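Local coordinates for protein SaTIE-TED (Staphylococcus aureus, PDB 6FX6) that is of unknown function but, as an LPXTG-anchored surface protein with a thioester domain, probably helps the bacterium attach covalently to host targets, at residues G16-A24 against W105-Y116. Numbering follows the deposited sequence.
Sequences GINWIVYSA and WELLGAKYHTIY
Ser23 and Lys111 exchange two backbone hydrogen bonds, Ser23 N to Lys111 O at 3.0 Å and Lys111 N to Ser23 O at 2.9 Å. They pair strand 20-24 antiparallel with strand 111-115, which follows helix 94-107 in the thioester domain. A classic beta bulge interrupts the pairing: His113 and Thr114 both face Val21. Val21 O accepts two N-H groups, from His113 N at 2.9 Å and from Thr114 N at 3.3 Å. The first comes nearly along the C=O axis, the second in the carbonyl plane on a lone pair. Val21 N returns a bond to Thr114 O, and beyond it Tyr116 N reaches Trp19 O.

The bulge residue His113 turns the edge of its ring to the partner strand. Its NE2 lies 2.9 Å from Ser23 OG, and either atom could be the donor. Ser23 OG is also hydrogen-bonded to Asn29 N.

Ile20, Tyr22, Tyr112 and Ile115 lie on the face turned to helix 94-107. Ile20 CD1 meets Tyr112 CE1 at 3.6 Å, while Tyr22 CB packs on CD1 of the same ring. Tyr112 OH bonds to Met102 O of that helix. The Tyr22 ring and the six-membered ring of Trp105 have planes 21° apart, but are slid so far that they barely overlap. Tyr22 OH is held by Pro50 O and Arg27 NH1.

At the other end, Trp19 CZ3 touches Tyr116 CD2, the two ring planes being nearly perpendicular. Ile17 covers one face of the Tyr116 ring, its CG2 methyl 3.5 Å from the ring centroid and its CD1 reaching over CZ and OH.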
# COMPACT_ATOMS: atom_id res chain seq x y z
N GLY A 16 5.50 5.95 28.59
CA GLY A 16 5.36 7.10 29.49
C GLY A 16 5.62 8.44 28.83
O GLY A 16 5.96 9.41 29.51
N ILE A 17 5.43 8.49 27.51
CA ILE A 17 5.76 9.65 26.68
C ILE A 17 4.45 10.19 26.12
O ILE A 17 3.61 9.41 25.66
CB ILE A 17 6.64 9.23 25.47
CG1 ILE A 17 8.01 8.75 25.94
CG2 ILE A 17 6.81 10.37 24.47
CD1 ILE A 17 8.72 7.84 24.95
N ASN A 18 4.28 11.51 26.15
CA ASN A 18 3.26 12.17 25.34
C ASN A 18 3.72 12.11 23.90
O ASN A 18 4.70 12.76 23.53
CB ASN A 18 3.07 13.63 25.77
CG ASN A 18 2.44 13.77 27.15
OD1 ASN A 18 1.82 12.85 27.66
ND2 ASN A 18 2.61 14.95 27.75
N TRP A 19 3.05 11.30 23.09
CA TRP A 19 3.45 11.08 21.70
C TRP A 19 3.16 12.32 20.85
O TRP A 19 4.03 12.79 20.11
CB TRP A 19 2.74 9.86 21.11
CG TRP A 19 3.18 8.56 21.70
CD1 TRP A 19 2.47 7.74 22.53
CD2 TRP A 19 4.44 7.92 21.50
NE1 TRP A 19 3.21 6.63 22.86
CE2 TRP A 19 4.43 6.72 22.24
CE3 TRP A 19 5.59 8.25 20.78
CZ2 TRP A 19 5.53 5.84 22.27
CZ3 TRP A 19 6.68 7.38 20.80
CH2 TRP A 19 6.64 6.19 21.54
N ILE A 20 1.92 12.82 20.95
CA ILE A 20 1.50 14.05 20.28
C ILE A 20 0.45 14.81 21.09
O ILE A 20 -0.23 14.24 21.94
CB ILE A 20 0.88 13.78 18.89
CG1 ILE A 20 -0.23 12.72 18.97
CG2 ILE A 20 1.96 13.36 17.90
CD1 ILE A 20 -0.97 12.49 17.67
N VAL A 21 0.36 16.11 20.82
CA VAL A 21 -0.80 16.91 21.19
C VAL A 21 -1.42 17.33 19.86
O VAL A 21 -0.78 18.05 19.09
CB VAL A 21 -0.41 18.13 22.04
CG1 VAL A 21 -1.64 18.99 22.33
CG2 VAL A 21 0.27 17.69 23.33
N TYR A 22 -2.65 16.88 19.60
CA TYR A 22 -3.28 17.11 18.30
C TYR A 22 -4.75 17.49 18.40
O TYR A 22 -5.40 17.29 19.42
CB TYR A 22 -3.12 15.88 17.41
CG TYR A 22 -4.12 14.77 17.65
CD1 TYR A 22 -4.00 13.93 18.76
CD2 TYR A 22 -5.18 14.55 16.77
CE1 TYR A 22 -4.91 12.90 18.98
CE2 TYR A 22 -6.09 13.52 16.98
CZ TYR A 22 -5.95 12.70 18.09
OH TYR A 22 -6.86 11.68 18.29
N SER A 23 -5.25 18.04 17.29
CA SER A 23 -6.66 18.38 17.12
C SER A 23 -7.18 17.74 15.83
O SER A 23 -6.46 17.63 14.84
CB SER A 23 -6.84 19.90 17.07
OG SER A 23 -6.48 20.48 18.31
N ALA A 24 -8.44 17.31 15.88
CA ALA A 24 -9.10 16.69 14.74
C ALA A 24 -10.61 16.73 14.98
O ALA A 24 -11.10 16.07 15.90
CB ALA A 24 -8.63 15.25 14.58
N TRP A 105 -3.73 9.97 9.29
CA TRP A 105 -4.55 10.98 9.96
C TRP A 105 -4.39 12.40 9.41
O TRP A 105 -5.34 13.17 9.49
CB TRP A 105 -4.29 10.99 11.47
CG TRP A 105 -4.96 9.91 12.25
CD1 TRP A 105 -5.88 8.99 11.81
CD2 TRP A 105 -4.80 9.66 13.65
NE1 TRP A 105 -6.28 8.18 12.84
CE2 TRP A 105 -5.63 8.57 13.98
CE3 TRP A 105 -4.02 10.26 14.65
CZ2 TRP A 105 -5.70 8.05 15.28
CZ3 TRP A 105 -4.09 9.74 15.94
CH2 TRP A 105 -4.92 8.65 16.24
N GLU A 106 -3.22 12.75 8.88
CA GLU A 106 -3.05 14.05 8.20
C GLU A 106 -4.00 14.21 7.01
O GLU A 106 -4.50 15.30 6.78
CB GLU A 106 -1.61 14.27 7.72
CG GLU A 106 -0.63 14.58 8.83
CD GLU A 106 0.52 15.49 8.42
OE1 GLU A 106 0.27 16.49 7.72
OE2 GLU A 106 1.68 15.22 8.82
N LEU A 107 -4.24 13.12 6.28
CA LEU A 107 -5.18 13.14 5.15
C LEU A 107 -6.65 13.20 5.57
O LEU A 107 -7.49 13.57 4.76
CB LEU A 107 -4.96 11.92 4.25
CG LEU A 107 -3.67 11.88 3.44
CD1 LEU A 107 -3.62 10.57 2.68
CD2 LEU A 107 -3.55 13.08 2.50
N LEU A 108 -6.94 12.81 6.80
CA LEU A 108 -8.30 12.82 7.34
C LEU A 108 -8.56 13.96 8.34
O LEU A 108 -9.49 13.88 9.14
CB LEU A 108 -8.59 11.46 7.99
CG LEU A 108 -8.36 10.24 7.10
CD1 LEU A 108 -8.53 8.96 7.89
CD2 LEU A 108 -9.29 10.27 5.90
N GLY A 109 -7.73 15.01 8.29
CA GLY A 109 -8.01 16.27 9.01
C GLY A 109 -7.29 16.51 10.33
O GLY A 109 -7.52 17.54 10.96
N ALA A 110 -6.40 15.60 10.74
CA ALA A 110 -5.65 15.78 11.98
C ALA A 110 -4.55 16.84 11.81
O ALA A 110 -3.90 16.90 10.77
CB ALA A 110 -5.05 14.47 12.44
N LYS A 111 -4.38 17.67 12.84
CA LYS A 111 -3.37 18.72 12.88
C LYS A 111 -2.54 18.56 14.15
O LYS A 111 -3.11 18.45 15.24
CB LYS A 111 -4.03 20.10 12.85
CG LYS A 111 -4.93 20.34 11.64
CD LYS A 111 -5.55 21.73 11.67
CE LYS A 111 -6.24 22.07 10.36
NZ LYS A 111 -6.73 23.48 10.33
N TYR A 112 -1.22 18.55 14.02
CA TYR A 112 -0.31 18.28 15.14
C TYR A 112 0.31 19.57 15.65
O TYR A 112 0.99 20.27 14.90
CB TYR A 112 0.78 17.30 14.72
CG TYR A 112 0.19 16.04 14.16
CD1 TYR A 112 -0.61 15.21 14.95
CD2 TYR A 112 0.40 15.68 12.83
CE1 TYR A 112 -1.18 14.06 14.44
CE2 TYR A 112 -0.17 14.52 12.31
CZ TYR A 112 -0.95 13.72 13.12
OH TYR A 112 -1.52 12.59 12.62
N HIS A 113 0.08 19.86 16.93
CA HIS A 113 0.64 21.04 17.60
C HIS A 113 2.00 20.72 18.21
O HIS A 113 2.91 21.55 18.15
CB HIS A 113 -0.33 21.55 18.67
CG HIS A 113 -1.73 21.74 18.17
ND1 HIS A 113 -2.13 22.85 17.46
CD2 HIS A 113 -2.82 20.94 18.26
CE1 HIS A 113 -3.41 22.73 17.15
NE2 HIS A 113 -3.85 21.58 17.62
N THR A 114 2.13 19.52 18.79
CA THR A 114 3.38 19.04 19.37
C THR A 114 3.62 17.61 18.91
O THR A 114 2.68 16.81 18.85
CB THR A 114 3.33 19.05 20.92
OG1 THR A 114 3.02 20.37 21.37
CG2 THR A 114 4.65 18.60 21.54
N ILE A 115 4.88 17.30 18.57
CA ILE A 115 5.28 15.94 18.21
C ILE A 115 6.55 15.56 18.97
O ILE A 115 7.53 16.29 18.96
CB ILE A 115 5.52 15.78 16.69
CG1 ILE A 115 4.24 16.12 15.90
CG2 ILE A 115 5.98 14.36 16.36
CD1 ILE A 115 4.42 16.20 14.40
N TYR A 116 6.51 14.40 19.64
CA TYR A 116 7.67 13.86 20.34
C TYR A 116 8.85 13.74 19.37
O TYR A 116 8.70 13.13 18.31
CB TYR A 116 7.32 12.50 20.94
CG TYR A 116 8.46 11.77 21.62
CD1 TYR A 116 9.20 12.38 22.64
CD2 TYR A 116 8.77 10.45 21.28
CE1 TYR A 116 10.24 11.70 23.27
CE2 TYR A 116 9.80 9.77 21.91
CZ TYR A 116 10.53 10.39 22.90
OH TYR A 116 11.54 9.69 23.51